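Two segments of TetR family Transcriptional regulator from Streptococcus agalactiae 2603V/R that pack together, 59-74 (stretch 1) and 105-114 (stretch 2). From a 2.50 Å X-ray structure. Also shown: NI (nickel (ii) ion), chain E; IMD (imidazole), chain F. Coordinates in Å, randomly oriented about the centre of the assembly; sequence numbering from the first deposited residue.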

ATOM      1  N   LEU A  59       0.108 -17.489 -16.973  1.00 94.64           N
ATOM      2  CA  LEU A  59       1.230 -17.971 -16.163  1.00 90.98           C
ATOM      3  C   LEU A  59       1.109 -17.403 -14.772  1.00 91.18           C
ATOM      4  O   LEU A  59       1.320 -18.101 -13.782  1.00 95.97           O
ATOM      5  CB  LEU A  59       2.587 -17.544 -16.720  1.00 87.82           C
ATOM      6  CG  LEU A  59       3.098 -18.197 -17.992  1.00 88.57           C
ATOM      7  CD1 LEU A  59       2.532 -17.435 -19.160  1.00 88.27           C
ATOM      8  CD2 LEU A  59       4.614 -18.166 -18.013  1.00 88.71           C
ATOM      9  N   LEU A  60       0.798 -16.118 -14.699  1.00 83.87           N
ATOM     10  CA  LEU A  60       0.614 -15.474 -13.418  1.00 76.59           C
ATOM     11  C   LEU A  60      -0.510 -16.182 -12.677  1.00 75.98           C
ATOM     12  O   LEU A  60      -0.383 -16.528 -11.492  1.00 71.41           O
ATOM     13  CB  LEU A  60       0.266 -14.011 -13.606  1.00 71.49           C
ATOM     14  CG  LEU A  60       0.378 -13.339 -12.262  1.00 73.11           C
ATOM     15  CD1 LEU A  60       1.767 -13.589 -11.749  1.00 73.37           C
ATOM     16  CD2 LEU A  60       0.111 -11.871 -12.398  1.00 80.38           C
ATOM     17  N   LYS A  61      -1.605 -16.405 -13.399  1.00 76.14           N
ATOM     18  CA  LYS A  61      -2.791 -17.049 -12.852  1.00 74.54           C
ATOM     19  C   LYS A  61      -2.441 -18.461 -12.336  1.00 77.59           C
ATOM     20  O   LYS A  61      -2.512 -18.719 -11.134  1.00 76.65           O
ATOM     21  CB  LYS A  61      -3.890 -17.066 -13.916  1.00 69.77           C
ATOM     22  CG  LYS A  61      -5.090 -17.962 -13.654  1.00 75.08           C
ATOM     23  CD  LYS A  61      -5.528 -18.601 -14.991  1.00 86.64           C
ATOM     24  CE  LYS A  61      -6.884 -19.289 -14.923  1.00 90.12           C
ATOM     25  NZ  LYS A  61      -7.877 -18.438 -14.205  1.00 88.16           N
ATOM     26  N   GLU A  62      -2.053 -19.357 -13.243  1.00 78.01           N
ATOM     27  CA  GLU A  62      -1.511 -20.664 -12.865  1.00 80.61           C
ATOM     28  C   GLU A  62      -0.531 -20.597 -11.684  1.00 79.93           C
ATOM     29  O   GLU A  62      -0.763 -21.230 -10.656  1.00 78.11           O
ATOM     30  CB  GLU A  62      -0.817 -21.323 -14.052  1.00 88.70           C
ATOM     31  CG  GLU A  62      -1.758 -21.820 -15.122  1.00100.06           C
ATOM     32  CD  GLU A  62      -1.152 -22.946 -15.926  1.00114.59           C
ATOM     33  OE1 GLU A  62      -0.036 -23.395 -15.562  1.00120.49           O
ATOM     34  OE2 GLU A  62      -1.792 -23.383 -16.909  1.00117.88           O
ATOM     35  N   LEU A  63       0.554 -19.834 -11.834  1.00 78.02           N
ATOM     36  CA  LEU A  63       1.521 -19.656 -10.751  1.00 76.27           C
ATOM     37  C   LEU A  63       0.818 -19.383  -9.410  1.00 76.38           C
ATOM     38  O   LEU A  63       0.762 -20.268  -8.570  1.00 88.23           O
ATOM     39  CB  LEU A  63       2.566 -18.585 -11.085  1.00 58.69           C
ATOM     40  CG  LEU A  63       3.579 -18.266  -9.976  1.00 65.41           C
ATOM     41  CD1 LEU A  63       4.261 -19.526  -9.537  1.00 65.73           C
ATOM     42  CD2 LEU A  63       4.625 -17.241 -10.415  1.00 67.93           C
ATOM     43  N   CYS A  64       0.296 -18.180  -9.209  1.00 70.41           N
ATOM     44  CA  CYS A  64      -0.593 -17.882  -8.072  1.00 66.81           C
ATOM     45  C   CYS A  64      -1.487 -19.044  -7.664  1.00 65.21           C
ATOM     46  O   CYS A  64      -1.550 -19.422  -6.486  1.00 67.68           O
ATOM     47  CB  CYS A  64      -1.503 -16.686  -8.398  1.00 66.33           C
ATOM     48  SG  CYS A  64      -0.619 -15.145  -8.561  1.00 81.36           S
ATOM     49  N   GLU A  65      -2.205 -19.597  -8.632  1.00 64.58           N
ATOM     50  CA  GLU A  65      -3.087 -20.710  -8.341  1.00 72.67           C
ATOM     51  C   GLU A  65      -2.322 -21.773  -7.532  1.00 74.43           C
ATOM     52  O   GLU A  65      -2.753 -22.145  -6.439  1.00 68.98           O
ATOM     53  CB  GLU A  65      -3.666 -21.277  -9.636  1.00 80.08           C
ATOM     54  CG  GLU A  65      -4.453 -22.543  -9.449  1.00 87.33           C
ATOM     55  CD  GLU A  65      -5.527 -22.723 -10.491  1.00 98.79           C
ATOM     56  OE1 GLU A  65      -5.424 -22.135 -11.602  1.00 99.10           O
ATOM     57  OE2 GLU A  65      -6.486 -23.461 -10.184  1.00105.24           O
ATOM     58  N   ASP A  66      -1.181 -22.211  -8.085  1.00 78.17           N
ATOM     59  CA  ASP A  66      -0.212 -23.126  -7.451  1.00 80.16           C
ATOM     60  C   ASP A  66       0.334 -22.616  -6.122  1.00 76.68           C
ATOM     61  O   ASP A  66       0.302 -23.323  -5.133  1.00 76.29           O
ATOM     62  CB  ASP A  66       1.008 -23.353  -8.361  1.00 82.75           C
ATOM     63  CG  ASP A  66       0.721 -24.270  -9.529  1.00 88.58           C
ATOM     64  OD1 ASP A  66      -0.281 -25.014  -9.493  1.00 93.99           O
ATOM     65  OD2 ASP A  66       1.516 -24.250 -10.487  1.00 88.74           O
ATOM     66  N   LEU A  67       0.882 -21.405  -6.123  1.00 72.13           N
ATOM     67  CA  LEU A  67       1.472 -20.826  -4.928  1.00 75.51           C
ATOM     68  C   LEU A  67       0.481 -20.786  -3.749  1.00 81.51           C
ATOM     69  O   LEU A  67       0.838 -21.097  -2.606  1.00 79.10           O
ATOM     70  CB  LEU A  67       1.995 -19.427  -5.237  1.00 74.07           C
ATOM     71  CG  LEU A  67       3.507 -19.329  -5.377  1.00 75.02           C
ATOM     72  CD1 LEU A  67       4.131 -20.711  -5.551  1.00 74.77           C
ATOM     73  CD2 LEU A  67       3.876 -18.413  -6.516  1.00 74.12           C
ATOM     74  N   PHE A  68      -0.767 -20.422  -4.039  1.00 82.73           N
ATOM     75  CA  PHE A  68      -1.789 -20.329  -3.004  1.00 76.14           C
ATOM     76  C   PHE A  68      -2.376 -21.696  -2.617  1.00 80.25           C
ATOM     77  O   PHE A  68      -2.844 -21.888  -1.489  1.00 80.71           O
ATOM     78  CB  PHE A  68      -2.855 -19.310  -3.399  1.00 64.65           C
ATOM     79  CG  PHE A  68      -2.304 -17.909  -3.517  1.00 62.68           C
ATOM     80  CD1 PHE A  68      -1.225 -17.516  -2.721  1.00 55.68           C
ATOM     81  CD2 PHE A  68      -2.852 -16.985  -4.418  1.00 58.17           C
ATOM     82  CE1 PHE A  68      -0.698 -16.233  -2.816  1.00 58.89           C
ATOM     83  CE2 PHE A  68      -2.327 -15.704  -4.534  1.00 51.70           C
ATOM     84  CZ  PHE A  68      -1.257 -15.310  -3.743  1.00 56.05           C
ATOM     85  N   HIS A  69      -2.345 -22.654  -3.534  1.00 72.51           N
ATOM     86  CA  HIS A  69      -2.786 -23.970  -3.149  1.00 72.10           C
ATOM     87  C   HIS A  69      -1.785 -24.513  -2.147  1.00 77.92           C
ATOM     88  O   HIS A  69      -2.184 -25.074  -1.136  1.00 86.53           O
ATOM     89  CB  HIS A  69      -2.918 -24.896  -4.345  1.00 70.82           C
ATOM     90  CG  HIS A  69      -3.477 -26.240  -4.012  1.00 71.87           C
ATOM     91  ND1 HIS A  69      -4.782 -26.591  -4.292  1.00 78.53           N
ATOM     92  CD2 HIS A  69      -2.901 -27.336  -3.458  1.00 70.24           C
ATOM     93  CE1 HIS A  69      -4.988 -27.842  -3.914  1.00 80.99           C
ATOM     94  NE2 HIS A  69      -3.862 -28.317  -3.405  1.00 73.15           N
ATOM     95  N   HIS A  70      -0.489 -24.325  -2.390  1.00 74.00           N
ATOM     96  CA  HIS A  70       0.490 -24.834  -1.433  1.00 71.61           C
ATOM     97  C   HIS A  70       0.523 -24.110  -0.079  1.00 71.35           C
ATOM     98  O   HIS A  70       0.857 -24.718   0.937  1.00 70.80           O
ATOM     99  CB  HIS A  70       1.912 -24.892  -1.985  1.00 67.81           C
ATOM    100  CG  HIS A  70       2.880 -25.520  -1.022  1.00 70.61           C
ATOM    101  ND1 HIS A  70       2.837 -26.865  -0.702  1.00 69.56           N
ATOM    102  CD2 HIS A  70       3.877 -24.988  -0.272  1.00 70.19           C
ATOM    103  CE1 HIS A  70       3.778 -27.132   0.188  1.00 71.38           C
ATOM    104  NE2 HIS A  70       4.429 -26.016   0.462  1.00 65.64           N
ATOM    105  N   LEU A  71       0.221 -22.817  -0.065  1.00 70.04           N
ATOM    106  CA  LEU A  71       0.262 -22.065   1.186  1.00 67.46           C
ATOM    107  C   LEU A  71      -0.934 -22.365   2.084  1.00 73.14           C
ATOM    108  O   LEU A  71      -0.767 -22.650   3.258  1.00 85.42           O
ATOM    109  CB  LEU A  71       0.342 -20.566   0.912  1.00 69.02           C
ATOM    110  CG  LEU A  71       1.711 -20.062   0.476  1.00 66.64           C
ATOM    111  CD1 LEU A  71       1.788 -18.561   0.585  1.00 62.57           C
ATOM    112  CD2 LEU A  71       2.740 -20.694   1.358  1.00 64.10           C
ATOM    113  N   PHE A  72      -2.138 -22.335   1.527  1.00 74.66           N
ATOM    114  CA  PHE A  72      -3.353 -22.311   2.339  1.00 80.18           C
ATOM    115  C   PHE A  72      -4.178 -23.562   2.165  1.00 92.66           C
ATOM    116  O   PHE A  72      -4.511 -24.224   3.137  1.00 98.59           O
ATOM    117  CB  PHE A  72      -4.259 -21.125   1.969  1.00 78.93           C
ATOM    118  CG  PHE A  72      -3.548 -19.800   1.849  1.00 79.26           C
ATOM    119  CD1 PHE A  72      -3.203 -19.070   2.977  1.00 79.58           C
ATOM    120  CD2 PHE A  72      -3.269 -19.262   0.604  1.00 79.43           C
ATOM    121  CE1 PHE A  72      -2.571 -17.834   2.860  1.00 77.31           C
ATOM    122  CE2 PHE A  72      -2.643 -18.033   0.485  1.00 79.46           C
ATOM    123  CZ  PHE A  72      -2.298 -17.320   1.612  1.00 77.65           C
ATOM    124  N   LYS A  73      -4.541 -23.853   0.919  1.00102.75           N
ATOM    125  CA  LYS A  73      -5.501 -24.906   0.611  1.00111.87           C
ATOM    126  C   LYS A  73      -4.971 -26.273   1.037  1.00117.09           C
ATOM    127  O   LYS A  73      -5.423 -27.321   0.570  1.00120.11           O
ATOM    128  CB  LYS A  73      -5.890 -24.853  -0.868  1.00115.28           C
ATOM    129  CG  LYS A  73      -6.433 -23.475  -1.277  1.00118.08           C
ATOM    130  CD  LYS A  73      -6.112 -23.151  -2.733  1.00123.04           C
ATOM    131  CE  LYS A  73      -6.014 -21.644  -2.974  1.00124.58           C
ATOM    132  NZ  LYS A  73      -5.412 -21.315  -4.311  1.00126.23           N
ATOM    133  N   GLN A  74      -3.998 -26.227   1.942  1.00118.54           N
ATOM    134  CA  GLN A  74      -3.523 -27.383   2.688  1.00119.45           C
ATOM    135  C   GLN A  74      -4.532 -27.877   3.730  1.00118.71           C
ATOM    136  O   GLN A  74      -5.131 -27.084   4.472  1.00116.43           O
ATOM    137  CB  GLN A  74      -2.228 -27.008   3.407  1.00116.73           C
ATOM    138  CG  GLN A  74      -1.078 -26.741   2.477  1.00113.24           C
ATOM    139  CD  GLN A  74      -0.697 -27.974   1.695  1.00112.11           C
ATOM    140  OE1 GLN A  74       0.457 -28.387   1.712  1.00116.56           O
ATOM    141  NE2 GLN A  74      -1.673 -28.583   1.022  1.00108.41           N
ATOM    142  N   ASP A 105       4.362  -5.053  -5.864  1.00 77.21           N
ATOM    143  CA  ASP A 105       3.088  -4.347  -5.887  1.00 87.14           C
ATOM    144  C   ASP A 105       2.165  -4.771  -7.022  1.00 91.35           C
ATOM    145  O   ASP A 105       1.158  -4.098  -7.262  1.00 96.01           O
ATOM    146  CB  ASP A 105       3.305  -2.829  -6.002  1.00 94.88           C
ATOM    147  CG  ASP A 105       3.665  -2.184  -4.685  1.00101.50           C
ATOM    148  OD1 ASP A 105       3.340  -2.773  -3.626  1.00108.57           O
ATOM    149  OD2 ASP A 105       4.264  -1.086  -4.712  1.00 99.46           O
ATOM    150  N   ASP A 106       2.488  -5.843  -7.741  1.00 88.40           N
ATOM    151  CA  ASP A 106       1.597  -6.248  -8.819  1.00 90.50           C
ATOM    152  C   ASP A 106       0.181  -6.322  -8.282  1.00 94.91           C
ATOM    153  O   ASP A 106      -0.117  -7.154  -7.429  1.00 95.72           O
ATOM    154  CB  ASP A 106       1.974  -7.589  -9.413  1.00 90.17           C
ATOM    155  CG  ASP A 106       1.006  -8.022 -10.500  1.00 95.56           C
ATOM    156  OD1 ASP A 106       1.211  -7.645 -11.673  1.00 98.63           O
ATOM    157  OD2 ASP A 106       0.025  -8.723 -10.183  1.00 96.53           O
ATOM    158  N   PRO A 107      -0.700  -5.440  -8.777  1.00 98.20           N
ATOM    159  CA  PRO A 107      -2.065  -5.314  -8.243  1.00 93.85           C
ATOM    160  C   PRO A 107      -2.818  -6.663  -8.196  1.00 89.23           C
ATOM    161  O   PRO A 107      -3.560  -6.921  -7.225  1.00 86.73           O
ATOM    162  CB  PRO A 107      -2.734  -4.329  -9.220  1.00 84.68           C
ATOM    163  CG  PRO A 107      -1.897  -4.414 -10.470  1.00 88.75           C
ATOM    164  CD  PRO A 107      -0.497  -4.596  -9.966  1.00 94.56           C
ATOM    165  N   TYR A 108      -2.622  -7.496  -9.223  1.00 78.81           N
ATOM    166  CA  TYR A 108      -3.279  -8.803  -9.314  1.00 80.39           C
ATOM    167  C   TYR A 108      -2.797  -9.801  -8.247  1.00 86.32           C
ATOM    168  O   TYR A 108      -3.603 -10.526  -7.655  1.00 89.94           O
ATOM    169  CB  TYR A 108      -3.091  -9.423 -10.705  1.00 78.27           C
ATOM    170  CG  TYR A 108      -3.607 -10.848 -10.807  1.00 71.69           C
ATOM    171  CD1 TYR A 108      -4.874 -11.105 -11.305  1.00 66.77           C
ATOM    172  CD2 TYR A 108      -2.827 -11.932 -10.383  1.00 63.68           C
ATOM    173  CE1 TYR A 108      -5.357 -12.383 -11.379  1.00 72.94           C
ATOM    174  CE2 TYR A 108      -3.297 -13.225 -10.463  1.00 59.57           C
ATOM    175  CZ  TYR A 108      -4.565 -13.456 -10.957  1.00 71.07           C
ATOM    176  OH  TYR A 108      -5.056 -14.755 -11.064  1.00 73.57           O
ATOM    177  N   PHE A 109      -1.488  -9.865  -8.014  1.00 82.84           N
ATOM    178  CA  PHE A 109      -1.005 -10.744  -6.971  1.00 79.58           C
ATOM    179  C   PHE A 109      -1.470 -10.261  -5.601  1.00 83.12           C
ATOM    180  O   PHE A 109      -1.854 -11.069  -4.758  1.00 83.15           O
ATOM    181  CB  PHE A 109       0.511 -10.899  -6.973  1.00 73.31           C
ATOM    182  CG  PHE A 109       1.003 -11.688  -5.815  1.00 71.21           C
ATOM    183  CD1 PHE A 109       1.159 -13.069  -5.913  1.00 70.87           C
ATOM    184  CD2 PHE A 109       1.231 -11.071  -4.592  1.00 70.13           C
ATOM    185  CE1 PHE A 109       1.571 -13.817  -4.832  1.00 68.08           C
ATOM    186  CE2 PHE A 109       1.649 -11.819  -3.497  1.00 73.32           C
ATOM    187  CZ  PHE A 109       1.826 -13.204  -3.627  1.00 70.95           C
ATOM    188  N   LEU A 110      -1.443  -8.950  -5.376  1.00 85.37           N
ATOM    189  CA  LEU A 110      -1.844  -8.408  -4.076  1.00 87.61           C
ATOM    190  C   LEU A 110      -3.335  -8.639  -3.814  1.00 84.75           C
ATOM    191  O   LEU A 110      -3.791  -8.628  -2.673  1.00 85.73           O
ATOM    192  CB  LEU A 110      -1.521  -6.913  -3.979  1.00 92.11           C
ATOM    193  CG  LEU A 110      -1.248  -6.366  -2.576  1.00 97.47           C
ATOM    194  CD1 LEU A 110       0.204  -6.614  -2.217  1.00 99.94           C
ATOM    195  CD2 LEU A 110      -1.561  -4.882  -2.489  1.00 97.47           C
ATOM    196  N   LEU A 111      -4.088  -8.844  -4.883  1.00 79.99           N
ATOM    197  CA  LEU A 111      -5.527  -8.986  -4.776  1.00 77.74           C
ATOM    198  C   LEU A 111      -5.862 -10.407  -4.386  1.00 77.28           C
ATOM    199  O   LEU A 111      -6.501 -10.650  -3.372  1.00 81.94           O
ATOM    200  CB  LEU A 111      -6.210  -8.611  -6.100  1.00 84.36           C
ATOM    201  CG  LEU A 111      -7.408  -7.660  -5.982  1.00 91.24           C
ATOM    202  CD1 LEU A 111      -8.008  -7.303  -7.357  1.00 93.97           C
ATOM    203  CD2 LEU A 111      -8.483  -8.226  -5.058  1.00 89.52           C
ATOM    204  N   ARG A 112      -5.423 -11.358  -5.196  1.00 80.74           N
ATOM    205  CA  ARG A 112      -5.724 -12.755  -4.933  1.00 79.55           C
ATOM    206  C   ARG A 112      -5.119 -13.232  -3.603  1.00 77.70           C
ATOM    207  O   ARG A 112      -5.676 -14.115  -2.934  1.00 75.60           O
ATOM    208  CB  ARG A 112      -5.314 -13.631  -6.119  1.00 76.79           C
ATOM    209  CG  ARG A 112      -6.443 -13.823  -7.153  1.00 77.46           C
ATOM    210  CD  ARG A 112      -7.509 -14.835  -6.678  1.00 85.10           C
ATOM    211  NE  ARG A 112      -6.937 -15.983  -5.955  1.00100.71           N
ATOM    212  CZ  ARG A 112      -6.112 -16.906  -6.486  1.00113.94           C
ATOM    213  NH1 ARG A 112      -5.657 -17.921  -5.742  1.00110.09           N
ATOM    214  NH2 ARG A 112      -5.731 -16.827  -7.766  1.00120.64           N
ATOM    215  N   PHE A 113      -4.008 -12.616  -3.206  1.00 74.04           N
ATOM    216  CA  PHE A 113      -3.353 -12.970  -1.962  1.00 71.72           C
ATOM    217  C   PHE A 113      -4.177 -12.450  -0.789  1.00 80.26           C
ATOM    218  O   PHE A 113      -4.455 -13.182   0.155  1.00 84.54           O
ATOM    219  CB  PHE A 113      -1.935 -12.416  -1.938  1.00 68.88           C
ATOM    220  CG  PHE A 113      -1.212 -12.621  -0.637  1.00 69.12           C
ATOM    221  CD1 PHE A 113      -1.087 -13.893  -0.075  1.00 69.92           C
ATOM    222  CD2 PHE A 113      -0.621 -11.549   0.014  1.00 65.83           C
ATOM    223  CE1 PHE A 113      -0.401 -14.078   1.140  1.00 62.63           C
ATOM    224  CE2 PHE A 113       0.073 -11.735   1.219  1.00 65.89           C
ATOM    225  CZ  PHE A 113       0.182 -12.997   1.774  1.00 58.21           C
ATOM    226  N   ARG A 114      -4.596 -11.192  -0.847  1.00 82.29           N
ATOM    227  CA  ARG A 114      -5.413 -10.672   0.231  1.00 77.38           C
ATOM    228  C   ARG A 114      -6.674 -11.517   0.355  1.00 75.79           C
ATOM    229  O   ARG A 114      -7.190 -11.714   1.447  1.00 82.61           O
ATOM    230  CB  ARG A 114      -5.755  -9.200   0.025  1.00 78.26           C
ATOM    231  CG  ARG A 114      -6.313  -8.525   1.275  1.00 82.29           C
ATOM    232  CD  ARG A 114      -6.042  -7.014   1.271  1.00 86.99           C
ATOM    233  NE  ARG A 114      -6.518  -6.353   2.491  1.00 91.24           N
ATOM    234  CZ  ARG A 114      -7.732  -6.528   3.021  1.00 93.55           C
ATOM    235  NH1 ARG A 114      -8.604  -7.356   2.449  1.00100.38           N
ATOM    236  NH2 ARG A 114      -8.085  -5.869   4.119  1.00 84.92           N
TER
HETATM  237 NI    NI E 201       5.943 -25.485   1.953  0.80 71.45          NI
HETATM  238  N1  IMD F 211       3.031 -28.802   3.135  0.70118.63           N
HETATM  239  C2  IMD F 211       3.738 -27.893   3.840  0.70116.92           C
HETATM  240  N3  IMD F 211       5.036 -27.971   3.469  0.70117.07           N
HETATM  241  C4  IMD F 211       5.157 -28.933   2.530  0.70119.64           C
HETATM  242  C5  IMD F 211       3.888 -29.458   2.318  0.70120.75           C

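Two helices, running in roughly the same direction at 31°, pack through an aromatic and aliphatic seam with no hydrogen bond crossing between them. Their axes come no closer than 11.0 Å, a gap wide enough to be filled by large side chains. Cys64 lies across from Phe109 and Phe68 from Phe113, with CA–CA distances of 7.2 and 7.6 Å. At the N-terminal end of the second helix, Asp106 OD2 accepts from Phe109 N (2.9 Å) and caps the helix, while Leu60 CD2 packs against Tyr108 CD2 at 3.6 Å. The small Cys64 side chain sits between two rings: SG meets the edges of both, 3.8 Å from Tyr108 CE2 and 3.8 Å from Phe109 CD1. Phe68, chi1 m, is the centre of the contact. Its CZ reaches Phe109 CE1 at 3.4 Å and Phe113 CB at 3.5 Å; its ring lies nearly parallel to that of Phe113 (19°) but slid aside, so the two barely overlap. The guanidinium of Arg112 turns one face to Phe68, with NH1 3.2 Å from Phe68 CD2, near the plane of the phenyl ring. Lys73 NZ stands 3.7 Å from Arg112 NH1, a pairing of like charges. Beyond the first helix, Phe72 CZ meets Phe113 CE1 edge to edge at 3.8 Å.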